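Local coordinates for protein UspA1 (Moraxella catarrhalis, PDB 3PR7) that acts as a trimeric surface adhesin of the bacterium, binding fibronectin and the host receptor CEACAM1, at residues T14-S18 with G27-G33; G20-N26 with G35-K41; N184-G190 with S198-K204. All coordinates share one frame. Residue numbers count along the deposited sequence, not the author numbering.

Interaction 1: residues T14-S18 with G27-G33; sequences TNKIS and GTYLTIG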
ATOM      1  N   THR A  14       3.854  39.705  30.455  1.00114.87           N
ATOM      2  CA  THR A  14       3.270  38.374  30.606  1.00111.58           C
ATOM      3  C   THR A  14       4.156  37.330  29.930  1.00107.57           C
ATOM      4  O   THR A  14       3.923  36.124  30.054  1.00106.90           O
ATOM      5  CB  THR A  14       1.864  38.307  29.984  1.00106.54           C
ATOM      6  OG1 THR A  14       1.938  38.702  28.606  1.00100.16           O
ATOM      7  CG2 THR A  14       0.898  39.235  30.719  1.00110.48           C
ATOM      8  N   ASN A  15       5.173  37.814  29.218  1.00105.85           N
ATOM      9  CA  ASN A  15       6.091  36.964  28.464  1.00101.55           C
ATOM     10  C   ASN A  15       7.273  36.489  29.304  1.00101.82           C
ATOM     11  O   ASN A  15       7.742  37.207  30.192  1.00104.78           O
ATOM     12  CB  ASN A  15       6.617  37.705  27.229  1.00 99.38           C
ATOM     13  CG  ASN A  15       5.510  38.326  26.390  1.00100.36           C
ATOM     14  OD1 ASN A  15       4.371  37.856  26.383  1.00101.46           O
ATOM     15  ND2 ASN A  15       5.848  39.389  25.669  1.00100.04           N
ATOM     16  N   LYS A  16       7.746  35.276  29.019  1.00 99.57           N
ATOM     17  CA  LYS A  16       8.963  34.747  29.633  1.00100.30           C
ATOM     18  C   LYS A  16      10.046  34.479  28.597  1.00 97.18           C
ATOM     19  O   LYS A  16      10.229  33.344  28.157  1.00 95.49           O
ATOM     20  CB  LYS A  16       8.679  33.470  30.431  1.00101.75           C
ATOM     21  CG  LYS A  16       8.475  33.675  31.924  1.00108.07           C
ATOM     22  CD  LYS A  16       9.616  34.452  32.575  1.00112.61           C
ATOM     23  CE  LYS A  16       9.441  34.516  34.082  1.00119.06           C
ATOM     24  NZ  LYS A  16      10.225  35.632  34.674  1.00122.79           N
ATOM     25  N   ILE A  17      10.761  35.530  28.211  1.00 97.16           N
ATOM     26  CA  ILE A  17      11.872  35.391  27.274  1.00 95.40           C
ATOM     27  C   ILE A  17      13.208  35.512  27.996  1.00 97.61           C
ATOM     28  O   ILE A  17      13.416  36.425  28.798  1.00100.08           O
ATOM     29  CB  ILE A  17      11.777  36.380  26.078  1.00 94.04           C
ATOM     30  CG1 ILE A  17      11.940  37.836  26.532  1.00 96.43           C
ATOM     31  CG2 ILE A  17      10.458  36.178  25.333  1.00 92.74           C
ATOM     32  CD1 ILE A  17      12.497  38.769  25.463  1.00 96.49           C
ATOM     33  N   SER A  18      14.103  34.571  27.719  1.00 97.59           N
ATOM     34  CA  SER A  18      15.417  34.532  28.348  1.00100.57           C
ATOM     35  C   SER A  18      16.440  33.896  27.415  1.00100.59           C
ATOM     36  O   SER A  18      16.071  33.232  26.448  1.00 98.42           O
ATOM     37  CB  SER A  18      15.352  33.756  29.666  1.00103.45           C
ATOM     38  OG  SER A  18      14.803  32.464  29.472  1.00101.92           O
ATOM     39  N   GLY A  27       3.951  40.388  21.863  1.00 97.96           N
ATOM     40  CA  GLY A  27       2.623  39.856  22.156  1.00 98.54           C
ATOM     41  C   GLY A  27       2.432  39.463  23.608  1.00 98.24           C
ATOM     42  O   GLY A  27       3.100  39.993  24.496  1.00 98.95           O
ATOM     43  N   THR A  28       1.525  38.518  23.842  1.00100.26           N
ATOM     44  CA  THR A  28       1.116  38.134  25.191  1.00102.13           C
ATOM     45  C   THR A  28       1.420  36.663  25.482  1.00 97.43           C
ATOM     46  O   THR A  28       1.217  35.801  24.628  1.00 94.69           O
ATOM     47  CB  THR A  28      -0.392  38.415  25.401  1.00108.93           C
ATOM     48  OG1 THR A  28      -0.716  39.714  24.890  1.00113.04           O
ATOM     49  CG2 THR A  28      -0.771  38.362  26.870  1.00114.14           C
ATOM     50  N   TYR A  29       1.908  36.395  26.693  1.00 96.90           N
ATOM     51  CA  TYR A  29       2.240  35.041  27.166  1.00 93.44           C
ATOM     52  C   TYR A  29       3.132  34.235  26.218  1.00 85.97           C
ATOM     53  O   TYR A  29       2.956  33.025  26.060  1.00 84.41           O
ATOM     54  CB  TYR A  29       0.977  34.251  27.533  1.00 97.52           C
ATOM     55  CG  TYR A  29       0.205  34.823  28.700  1.00105.60           C
ATOM     56  CD1 TYR A  29       0.687  34.714  30.006  1.00109.11           C
ATOM     57  CD2 TYR A  29      -1.014  35.468  28.501  1.00111.80           C
ATOM     58  CE1 TYR A  29      -0.024  35.243  31.083  1.00117.60           C
ATOM     59  CE2 TYR A  29      -1.734  36.000  29.569  1.00120.07           C
ATOM     60  CZ  TYR A  29      -1.234  35.884  30.854  1.00122.97           C
ATOM     61  OH  TYR A  29      -1.941  36.407  31.911  1.00132.29           O
ATOM     62  N   LEU A  30       4.083  34.918  25.589  1.00 81.67           N
ATOM     63  CA  LEU A  30       5.069  34.266  24.733  1.00 75.35           C
ATOM     64  C   LEU A  30       6.205  33.737  25.593  1.00 73.71           C
ATOM     65  O   LEU A  30       6.447  34.249  26.688  1.00 76.60           O
ATOM     66  CB  LEU A  30       5.614  35.244  23.687  1.00 73.63           C
ATOM     67  CG  LEU A  30       4.590  36.021  22.847  1.00 75.26           C
ATOM     68  CD1 LEU A  30       5.231  37.131  22.028  1.00 74.14           C
ATOM     69  CD2 LEU A  30       3.675  35.138  21.993  1.00 74.23           C
ATOM     70  N   THR A  31       6.888  32.703  25.110  1.00 69.67           N
ATOM     71  CA  THR A  31       8.045  32.147  25.815  1.00 68.67           C
ATOM     72  C   THR A  31       9.175  31.745  24.878  1.00 64.74           C
ATOM     73  O   THR A  31       8.953  31.103  23.848  1.00 62.38           O
ATOM     74  CB  THR A  31       7.675  30.936  26.706  1.00 70.46           C
ATOM     75  OG1 THR A  31       6.740  30.095  26.025  1.00 69.98           O
ATOM     76  CG2 THR A  31       7.054  31.401  28.000  1.00 75.90           C
ATOM     77  N   ILE A  32      10.387  32.150  25.245  1.00 64.68           N
ATOM     78  CA  ILE A  32      11.599  31.684  24.585  1.00 62.30           C
ATOM     79  C   ILE A  32      12.516  31.101  25.659  1.00 64.34           C
ATOM     80  O   ILE A  32      12.950  31.814  26.566  1.00 67.02           O
ATOM     81  CB  ILE A  32      12.304  32.810  23.786  1.00 61.69           C
ATOM     82  CG1 ILE A  32      11.336  33.428  22.766  1.00 60.46           C
ATOM     83  CG2 ILE A  32      13.558  32.267  23.093  1.00 60.49           C
ATOM     84  CD1 ILE A  32      11.898  34.593  21.970  1.00 60.16           C
ATOM     85  N   GLY A  33      12.782  29.800  25.560  1.00 63.81           N
ATOM     86  CA  GLY A  33      13.562  29.077  26.564  1.00 66.86           C
ATOM     87  C   GLY A  33      15.032  29.451  26.611  1.00 68.49           C
ATOM     88  O   GLY A  33      15.672  29.337  27.657  1.00 72.05           O
TER
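Thr14 opens the contact over the aromatic ring of Tyr29: its CB sits 3.8 Å from the ring centroid, close to the ring normal, a CH-pi contact. Its hydroxyl accepts a hydrogen bond from the turn of the next coil, Tyr29 N to Thr14 OG1 at 3.0 Å. Asn15 then reaches back into the corner of the next coil with both ends of its amide, OD1 accepting from Leu30 N (3.1 Å) while ND2 donates to Gly27 O (3.0 Å). Tyr29, just past the corner at Gly27, has positive phi (51°), and the NH groups of Tyr29 and Leu30 are taken by the side chains of Thr14 and Asn15. From Lys16 on, regular parallel pairing takes over: Lys16 N bonds to Leu30 O (2.9 Å), and Ile32 N to Lys16 O (3.2 Å), setting Lys16 beside Thr31. Ile17 pairs with Ile32 on the opposite face, where Ile17 CG2 and Ile32 CG1 touch at 3.9 Å. Ser18 N closes the series on Ile32 O at 3.2 Å. Strand 16-17 is an edge of the long parallel sheet within this chain, and strand 31-32 passes the pattern on to strand 46-47. Ile17, Leu30 and Ile32 face the roll interior, meeting Ala25 and Thr40 of strands 24-26 and 39-41, whereas Lys16 and Thr31 pack on Gly19 and Gly34 of a neighbouring subunit.

Interaction 2: residues G20-N26 with G35-K41; sequences GDNNTAN and GDYNKTK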
ATOM      1  N   GLY A  20      19.235  35.017  25.200  1.00104.02           N
ATOM      2  CA  GLY A  20      20.070  35.813  24.310  1.00105.09           C
ATOM      3  C   GLY A  20      19.670  37.270  24.249  1.00104.11           C
ATOM      4  O   GLY A  20      18.542  37.633  24.592  1.00102.28           O
ATOM      5  N   ASP A  21      20.605  38.104  23.803  1.00106.00           N
ATOM      6  CA  ASP A  21      20.378  39.541  23.667  1.00105.74           C
ATOM      7  C   ASP A  21      19.437  39.885  22.514  1.00102.95           C
ATOM      8  O   ASP A  21      18.856  40.973  22.487  1.00102.77           O
ATOM      9  CB  ASP A  21      21.712  40.275  23.485  1.00109.37           C
ATOM     10  CG  ASP A  21      22.469  40.462  24.793  1.00113.43           C
ATOM     11  OD1 ASP A  21      21.938  40.099  25.864  1.00114.72           O
ATOM     12  OD2 ASP A  21      23.603  40.985  24.748  1.00117.88           O
ATOM     13  N   ASN A  22      19.286  38.955  21.574  1.00101.22           N
ATOM     14  CA  ASN A  22      18.519  39.203  20.355  1.00 99.19           C
ATOM     15  C   ASN A  22      17.195  38.442  20.264  1.00 96.23           C
ATOM     16  O   ASN A  22      16.535  38.459  19.221  1.00 95.60           O
ATOM     17  CB  ASN A  22      19.385  38.944  19.121  1.00101.01           C
ATOM     18  CG  ASN A  22      20.543  39.917  19.006  1.00103.13           C
ATOM     19  OD1 ASN A  22      20.468  40.902  18.275  1.00102.84           O
ATOM     20  ND2 ASN A  22      21.620  39.649  19.736  1.00104.19           N
ATOM     21  N   ASN A  23      16.814  37.780  21.353  1.00 94.72           N
ATOM     22  CA  ASN A  23      15.499  37.158  21.452  1.00 92.16           C
ATOM     23  C   ASN A  23      14.432  38.228  21.656  1.00 91.75           C
ATOM     24  O   ASN A  23      14.502  39.002  22.612  1.00 93.00           O
ATOM     25  CB  ASN A  23      15.461  36.137  22.595  1.00 91.92           C
ATOM     26  CG  ASN A  23      16.279  34.891  22.301  1.00 92.43           C
ATOM     27  OD1 ASN A  23      16.482  34.520  21.146  1.00 92.61           O
ATOM     28  ND2 ASN A  23      16.741  34.232  23.355  1.00 93.52           N
ATOM     29  N   THR A  24      13.460  38.283  20.750  1.00 90.63           N
ATOM     30  CA  THR A  24      12.420  39.313  20.804  1.00 91.18           C
ATOM     31  C   THR A  24      11.021  38.728  20.950  1.00 89.92           C
ATOM     32  O   THR A  24      10.702  37.690  20.369  1.00 88.41           O
ATOM     33  CB  THR A  24      12.453  40.247  19.567  1.00 92.84           C
ATOM     34  OG1 THR A  24      12.350  39.470  18.368  1.00 92.40           O
ATOM     35  CG2 THR A  24      13.737  41.072  19.535  1.00 94.49           C
ATOM     36  N   ALA A  25      10.196  39.410  21.739  1.00 90.99           N
ATOM     37  CA  ALA A  25       8.796  39.044  21.919  1.00 90.79           C
ATOM     38  C   ALA A  25       7.891  40.234  21.611  1.00 93.60           C
ATOM     39  O   ALA A  25       8.175  41.365  22.013  1.00 95.94           O
ATOM     40  CB  ALA A  25       8.556  38.542  23.327  1.00 90.97           C
ATOM     41  N   ASN A  26       6.806  39.964  20.893  1.00 93.69           N
ATOM     42  CA  ASN A  26       5.855  40.991  20.488  1.00 97.13           C
ATOM     43  C   ASN A  26       4.425  40.464  20.623  1.00 97.71           C
ATOM     44  O   ASN A  26       3.775  40.120  19.632  1.00 98.16           O
ATOM     45  CB  ASN A  26       6.158  41.449  19.054  1.00 98.34           C
ATOM     46  CG  ASN A  26       5.335  42.656  18.626  1.00104.51           C
ATOM     47  OD1 ASN A  26       4.855  43.432  19.454  1.00109.00           O
ATOM     48  ND2 ASN A  26       5.175  42.821  17.316  1.00107.51           N
ATOM     49  N   GLY A  35      18.742  30.147  23.757  1.00 70.69           N
ATOM     50  CA  GLY A  35      19.377  30.348  22.460  1.00 71.26           C
ATOM     51  C   GLY A  35      19.467  31.825  22.131  1.00 72.49           C
ATOM     52  O   GLY A  35      19.564  32.658  23.033  1.00 74.55           O
ATOM     53  N   ASP A  36      19.424  32.152  20.842  1.00 72.23           N
ATOM     54  CA  ASP A  36      19.525  33.542  20.403  1.00 74.29           C
ATOM     55  C   ASP A  36      18.838  33.781  19.059  1.00 72.80           C
ATOM     56  O   ASP A  36      18.650  32.848  18.272  1.00 71.50           O
ATOM     57  CB  ASP A  36      20.997  33.972  20.336  1.00 79.06           C
ATOM     58  CG  ASP A  36      21.195  35.463  20.604  1.00 83.22           C
ATOM     59  OD1 ASP A  36      20.227  36.149  21.001  1.00 83.87           O
ATOM     60  OD2 ASP A  36      22.333  35.945  20.420  1.00 89.05           O
ATOM     61  N   TYR A  37      18.461  35.040  18.823  1.00 73.85           N
ATOM     62  CA  TYR A  37      17.858  35.510  17.563  1.00 74.11           C
ATOM     63  C   TYR A  37      16.482  34.916  17.260  1.00 70.96           C
ATOM     64  O   TYR A  37      16.047  34.880  16.104  1.00 71.35           O
ATOM     65  CB  TYR A  37      18.818  35.320  16.379  1.00 76.90           C
ATOM     66  CG  TYR A  37      20.041  36.198  16.453  1.00 82.04           C
ATOM     67  CD1 TYR A  37      20.026  37.491  15.930  1.00 86.17           C
ATOM     68  CD2 TYR A  37      21.215  35.739  17.047  1.00 84.72           C
ATOM     69  CE1 TYR A  37      21.151  38.304  15.997  1.00 91.70           C
ATOM     70  CE2 TYR A  37      22.345  36.545  17.122  1.00 90.41           C
ATOM     71  CZ  TYR A  37      22.305  37.825  16.595  1.00 93.64           C
ATOM     72  OH  TYR A  37      23.419  38.624  16.665  1.00 99.77           O
ATOM     73  N   ASN A  38      15.800  34.470  18.309  1.00 68.74           N
ATOM     74  CA  ASN A  38      14.465  33.909  18.185  1.00 66.74           C
ATOM     75  C   ASN A  38      13.380  34.979  18.322  1.00 67.90           C
ATOM     76  O   ASN A  38      13.439  35.820  19.218  1.00 69.04           O
ATOM     77  CB  ASN A  38      14.267  32.799  19.218  1.00 64.87           C
ATOM     78  CG  ASN A  38      15.276  31.672  19.064  1.00 64.47           C
ATOM     79  OD1 ASN A  38      15.452  31.125  17.977  1.00 64.52           O
ATOM     80  ND2 ASN A  38      15.940  31.319  20.155  1.00 64.70           N
ATOM     81  N   LYS A  39      12.407  34.949  17.413  1.00 68.53           N
ATOM     82  CA  LYS A  39      11.286  35.889  17.436  1.00 70.81           C
ATOM     83  C   LYS A  39       9.993  35.183  17.820  1.00 69.60           C
ATOM     84  O   LYS A  39       9.725  34.069  17.366  1.00 68.29           O
ATOM     85  CB  LYS A  39      11.084  36.545  16.065  1.00 73.84           C
ATOM     86  CG  LYS A  39      12.172  37.500  15.601  1.00 78.92           C
ATOM     87  CD  LYS A  39      11.701  38.245  14.352  1.00 87.48           C
ATOM     88  CE  LYS A  39      12.843  38.542  13.389  1.00 93.17           C
ATOM     89  NZ  LYS A  39      13.736  39.629  13.873  1.00 97.61           N
ATOM     90  N   THR A  40       9.192  35.839  18.652  1.00 70.96           N
ATOM     91  CA  THR A  40       7.831  35.388  18.933  1.00 71.52           C
ATOM     92  C   THR A  40       6.836  36.531  18.767  1.00 75.36           C
ATOM     93  O   THR A  40       7.123  37.676  19.124  1.00 77.33           O
ATOM     94  CB  THR A  40       7.681  34.794  20.345  1.00 70.75           C
ATOM     95  OG1 THR A  40       8.298  35.667  21.295  1.00 72.27           O
ATOM     96  CG2 THR A  40       8.325  33.422  20.433  1.00 67.78           C
ATOM     97  N   LYS A  41       5.675  36.205  18.206  1.00 77.22           N
ATOM     98  CA  LYS A  41       4.580  37.151  18.027  1.00 82.06           C
ATOM     99  C   LYS A  41       3.265  36.456  18.361  1.00 83.51           C
ATOM    100  O   LYS A  41       3.221  35.233  18.495  1.00 81.25           O
ATOM    101  CB  LYS A  41       4.540  37.669  16.587  1.00 84.71           C
ATOM    102  CG  LYS A  41       5.589  38.717  16.252  1.00 87.27           C
ATOM    103  CD  LYS A  41       5.614  38.996  14.757  1.00 93.66           C
ATOM    104  CE  LYS A  41       6.405  40.255  14.440  1.00 98.57           C
ATOM    105  NZ  LYS A  41       6.405  40.548  12.980  1.00104.18           N
TER
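Backbone hydrogen bonds hold strands 24-26 and 39-41 parallel, their axes 4.8 Å apart and only 8° from alignment. Thr24 N donates to Asn38 O at 2.9 Å. Thr40 N donates to Thr24 O at 2.9 Å. Asn26 N donates to Thr40 O, again at 2.9 Å. CA-H...O contacts such as Ala25 CA to Thr40 O (3.5 Å) fill in between. Side chain to backbone bonds extend the pairing into the preceding turns. Asn23 OD1 accepts from Asn38 N (2.9 Å) and Asn23 ND2 donates to Gly35 O (3.2 Å), so one amide bridges both arms of the bend at Asp36 and Tyr37. In return Asp36 OD1 accepts from Asn22 N at 3.0 Å. Thr40 OG1 adds a weak bond to Thr24 O (3.3 Å). Gly20 is tightly placed: a CB here would run into Asp36 OD1 and Gly35 O. Asn22 lies on the Tyr37 ring, its CB 3.7 Å from the centroid in a CH-pi contact, and the same ring stacks on Phe52 of the following coil. Among the aliphatic parts, Asn26 CB meets Lys41 CG at 4.0 Å on the exposed face with Thr24 and Lys39, while Ala25 and Thr40 turn to the interior against Leu30. Asn38 repeats the role of Asn23 one coil on, its OD1 accepting from Asn53 N. Successive 15-residue coils joined in register through two parallel sheets are consistent with the left-handed parallel beta-roll of YadA-like adhesin heads.

Interaction 3: residues N184-G190 with S198-K204; sequences NKNTIEG and SNNTVKK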
ATOM      1  N   ASN A 184       6.921  -1.542 -10.839  1.00 38.79           N
ATOM      2  CA  ASN A 184       7.942  -0.754 -11.515  1.00 39.01           C
ATOM      3  C   ASN A 184       7.501  -0.267 -12.892  1.00 39.38           C
ATOM      4  O   ASN A 184       7.166  -1.074 -13.764  1.00 40.07           O
ATOM      5  CB  ASN A 184       9.223  -1.586 -11.633  1.00 40.13           C
ATOM      6  CG  ASN A 184      10.358  -0.832 -12.286  1.00 40.72           C
ATOM      7  OD1 ASN A 184      10.576   0.346 -12.023  1.00 40.91           O
ATOM      8  ND2 ASN A 184      11.101  -1.520 -13.136  1.00 43.13           N
ATOM      9  N   LYS A 185       7.510   1.052 -13.081  1.00 39.37           N
ATOM     10  CA  LYS A 185       7.195   1.676 -14.376  1.00 40.41           C
ATOM     11  C   LYS A 185       5.804   1.326 -14.928  1.00 39.99           C
ATOM     12  O   LYS A 185       5.659   0.958 -16.094  1.00 40.90           O
ATOM     13  CB  LYS A 185       8.279   1.365 -15.418  1.00 42.20           C
ATOM     14  CG  LYS A 185       9.448   2.329 -15.438  1.00 45.86           C
ATOM     15  CD  LYS A 185      10.232   2.155 -16.730  1.00 54.03           C
ATOM     16  CE  LYS A 185      11.214   3.296 -16.974  1.00 59.67           C
ATOM     17  NZ  LYS A 185      12.461   3.150 -16.171  1.00 63.49           N
ATOM     18  N   ASN A 186       4.789   1.435 -14.079  1.00 39.01           N
ATOM     19  CA  ASN A 186       3.410   1.300 -14.523  1.00 39.33           C
ATOM     20  C   ASN A 186       2.830   2.686 -14.728  1.00 39.74           C
ATOM     21  O   ASN A 186       2.819   3.501 -13.804  1.00 39.34           O
ATOM     22  CB  ASN A 186       2.579   0.525 -13.504  1.00 38.93           C
ATOM     23  CG  ASN A 186       3.101  -0.872 -13.272  1.00 39.55           C
ATOM     24  OD1 ASN A 186       2.683  -1.813 -13.944  1.00 42.06           O
ATOM     25  ND2 ASN A 186       4.027  -1.016 -12.328  1.00 38.79           N
ATOM     26  N   THR A 187       2.370   2.958 -15.947  1.00 41.04           N
ATOM     27  CA  THR A 187       1.807   4.259 -16.296  1.00 42.17           C
ATOM     28  C   THR A 187       0.323   4.113 -16.601  1.00 43.42           C
ATOM     29  O   THR A 187      -0.065   3.403 -17.532  1.00 44.54           O
ATOM     30  CB  THR A 187       2.528   4.881 -17.513  1.00 43.64           C
ATOM     31  OG1 THR A 187       3.921   5.025 -17.219  1.00 43.45           O
ATOM     32  CG2 THR A 187       1.938   6.247 -17.864  1.00 45.19           C
ATOM     33  N   ILE A 188      -0.506   4.777 -15.805  1.00 43.71           N
ATOM     34  CA  ILE A 188      -1.946   4.724 -16.011  1.00 45.69           C
ATOM     35  C   ILE A 188      -2.504   6.120 -16.153  1.00 48.04           C
ATOM     36  O   ILE A 188      -2.396   6.944 -15.243  1.00 47.32           O
ATOM     37  CB  ILE A 188      -2.667   3.972 -14.880  1.00 44.88           C
ATOM     38  CG1 ILE A 188      -2.197   2.522 -14.840  1.00 43.58           C
ATOM     39  CG2 ILE A 188      -4.182   4.018 -15.082  1.00 46.70           C
ATOM     40  CD1 ILE A 188      -2.300   1.917 -13.492  1.00 44.15           C
ATOM     41  N   GLU A 189      -3.090   6.371 -17.318  1.00 53.35           N
ATOM     42  CA  GLU A 189      -3.733   7.642 -17.615  1.00 58.22           C
ATOM     43  C   GLU A 189      -5.137   7.443 -18.190  1.00 59.95           C
ATOM     44  O   GLU A 189      -5.764   8.385 -18.666  1.00 63.44           O
ATOM     45  CB  GLU A 189      -2.838   8.483 -18.525  1.00 59.94           C
ATOM     46  CG  GLU A 189      -1.832   9.311 -17.732  1.00 64.65           C
ATOM     47  CD  GLU A 189      -0.473   9.444 -18.395  1.00 69.94           C
ATOM     48  OE1 GLU A 189      -0.241   8.813 -19.450  1.00 71.88           O
ATOM     49  OE2 GLU A 189       0.374  10.184 -17.846  1.00 73.33           O
ATOM     50  N   GLY A 190      -5.622   6.204 -18.113  1.00 58.42           N
ATOM     51  CA  GLY A 190      -6.995   5.861 -18.471  1.00 61.05           C
ATOM     52  C   GLY A 190      -7.827   5.549 -17.240  1.00 62.09           C
ATOM     53  O   GLY A 190      -7.343   4.900 -16.306  1.00 59.34           O
ATOM     54  N   SER A 198       5.495  -4.726 -14.082  1.00 40.97           N
ATOM     55  CA  SER A 198       6.569  -3.878 -14.594  1.00 42.94           C
ATOM     56  C   SER A 198       6.312  -3.444 -16.025  1.00 42.67           C
ATOM     57  O   SER A 198       5.772  -4.213 -16.813  1.00 41.97           O
ATOM     58  CB  SER A 198       7.904  -4.622 -14.538  1.00 45.46           C
ATOM     59  OG  SER A 198       8.221  -4.998 -13.212  1.00 47.42           O
ATOM     60  N   ASN A 199       6.713  -2.214 -16.351  1.00 43.95           N
ATOM     61  CA  ASN A 199       6.652  -1.687 -17.724  1.00 44.81           C
ATOM     62  C   ASN A 199       5.305  -1.890 -18.408  1.00 43.29           C
ATOM     63  O   ASN A 199       5.189  -2.647 -19.376  1.00 43.47           O
ATOM     64  CB  ASN A 199       7.780  -2.271 -18.580  1.00 47.07           C
ATOM     65  CG  ASN A 199       9.144  -1.820 -18.126  1.00 50.66           C
ATOM     66  OD1 ASN A 199       9.508  -0.655 -18.292  1.00 54.21           O
ATOM     67  ND2 ASN A 199       9.913  -2.739 -17.548  1.00 52.20           N
ATOM     68  N   ASN A 200       4.288  -1.216 -17.883  1.00 42.57           N
ATOM     69  CA  ASN A 200       2.941  -1.283 -18.433  1.00 42.12           C
ATOM     70  C   ASN A 200       2.385   0.115 -18.654  1.00 43.13           C
ATOM     71  O   ASN A 200       2.576   1.005 -17.824  1.00 43.81           O
ATOM     72  CB  ASN A 200       2.022  -2.075 -17.500  1.00 40.67           C
ATOM     73  CG  ASN A 200       2.531  -3.477 -17.231  1.00 40.65           C
ATOM     74  OD1 ASN A 200       2.638  -4.296 -18.137  1.00 42.02           O
ATOM     75  ND2 ASN A 200       2.841  -3.759 -15.975  1.00 40.59           N
ATOM     76  N   THR A 201       1.704   0.312 -19.776  1.00 44.10           N
ATOM     77  CA  THR A 201       1.123   1.616 -20.078  1.00 45.70           C
ATOM     78  C   THR A 201      -0.348   1.503 -20.452  1.00 46.11           C
ATOM     79  O   THR A 201      -0.725   0.712 -21.311  1.00 46.36           O
ATOM     80  CB  THR A 201       1.908   2.358 -21.187  1.00 47.69           C
ATOM     81  OG1 THR A 201       3.299   2.389 -20.847  1.00 48.39           O
ATOM     82  CG2 THR A 201       1.404   3.785 -21.344  1.00 49.56           C
ATOM     83  N   VAL A 202      -1.171   2.287 -19.767  1.00 46.92           N
ATOM     84  CA  VAL A 202      -2.566   2.472 -20.126  1.00 48.54           C
ATOM     85  C   VAL A 202      -2.736   3.955 -20.446  1.00 51.66           C
ATOM     86  O   VAL A 202      -2.676   4.802 -19.552  1.00 52.31           O
ATOM     87  CB  VAL A 202      -3.508   2.035 -18.977  1.00 47.73           C
ATOM     88  CG1 VAL A 202      -4.961   2.327 -19.320  1.00 49.77           C
ATOM     89  CG2 VAL A 202      -3.324   0.556 -18.671  1.00 45.07           C
ATOM     90  N   LYS A 203      -2.915   4.261 -21.727  1.00 54.29           N
ATOM     91  CA  LYS A 203      -3.013   5.648 -22.190  1.00 58.24           C
ATOM     92  C   LYS A 203      -4.394   6.253 -21.946  1.00 60.79           C
ATOM     93  O   LYS A 203      -5.366   5.533 -21.706  1.00 60.45           O
ATOM     94  CB  LYS A 203      -2.654   5.741 -23.677  1.00 60.41           C
ATOM     95  CG  LYS A 203      -1.167   5.628 -23.966  1.00 61.69           C
ATOM     96  CD  LYS A 203      -0.904   5.608 -25.452  1.00 68.53           C
ATOM     97  CE  LYS A 203       0.585   5.688 -25.742  1.00 71.60           C
ATOM     98  NZ  LYS A 203       0.854   5.760 -27.210  1.00 76.71           N
ATOM     99  N   LYS A 204      -4.465   7.581 -22.004  1.00 64.07           N
ATOM    100  CA  LYS A 204      -5.733   8.299 -21.929  1.00 68.14           C
ATOM    101  C   LYS A 204      -6.667   7.801 -23.025  1.00 70.03           C
ATOM    102  O   LYS A 204      -6.266   7.685 -24.185  1.00 70.76           O
ATOM    103  CB  LYS A 204      -5.497   9.805 -22.062  1.00 71.90           C
ATOM    104  CG  LYS A 204      -6.643  10.672 -21.567  1.00 77.87           C
ATOM    105  CD  LYS A 204      -6.114  11.976 -20.970  1.00 83.84           C
ATOM    106  CE  LYS A 204      -7.230  12.827 -20.372  1.00 89.72           C
ATOM    107  NZ  LYS A 204      -7.996  13.561 -21.416  1.00 95.85           N
TER
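Ser198 starts beside Asn184, its CA only 3.0 Å from Asn184 O in a CA-H...O contact; its hydroxyl turns instead to a weak hydrogen bond with Asn192 of a neighbouring subunit. At Asn199 the chain rounds a corner with positive phi, as Lys185 does one coil earlier. Asn199 N donates to Asn184 O (2.9 Å), and its OD1 lies 3.3 Å from Lys185 CD, along the aliphatic part of that side chain. Asn200 N follows with a bond to Lys185 O (3.1 Å), and Asn200 ND2 donates almost linearly to Asn186 OD1 at 2.8 Å. Asn200 OD1 accepts from Thr216 OG1, while Asn186 ND2 donates to Asn172 and Gly197. Asn200 O takes the amide of Thr187 N at 2.7 Å. Thr201 stands beside Thr187, with the two side chains on the same face. Val202 N bonds to Thr187 O (2.7 Å) and Val202 O to Glu189 N (2.8 Å); its side chain lies next to Ile188 and, inside the roll, packs on Ile211. At the far end, Lys204 CA approaches Glu189 O at 3.3 Å, and a CB on Gly190 would collide with Lys203 O. Chemically, this is a backbone-zipped pair with an apolar Ile188-Val202 pairing, in which a chain of amides from Asn172 through Asn186 to Asn200 gives the buried polar groups of Asn186 and Asn200 hydrogen-bonding partners.

Interactions 1 and 2 belong to the same first coils of the roll: their segments alternate along the chain, their centres lie 9 Å apart, and they meet face to face across the interior, where Leu30 CD1 comes 3.5 Å from Thr40 OG1 and Ile17 CD1 3.5 Å from Asn23 O. Each links one coil to the next through a different sheet. Interaction 3 repeats this coil-to-coil pairing much further along, its centre about 55 Å from that of interaction 1 and 53 Å from that of interaction 2, with no direct touch. All three reach a neighbouring subunit, so coil-to-coil pairing and contact between subunits occur together at both places in the trimer.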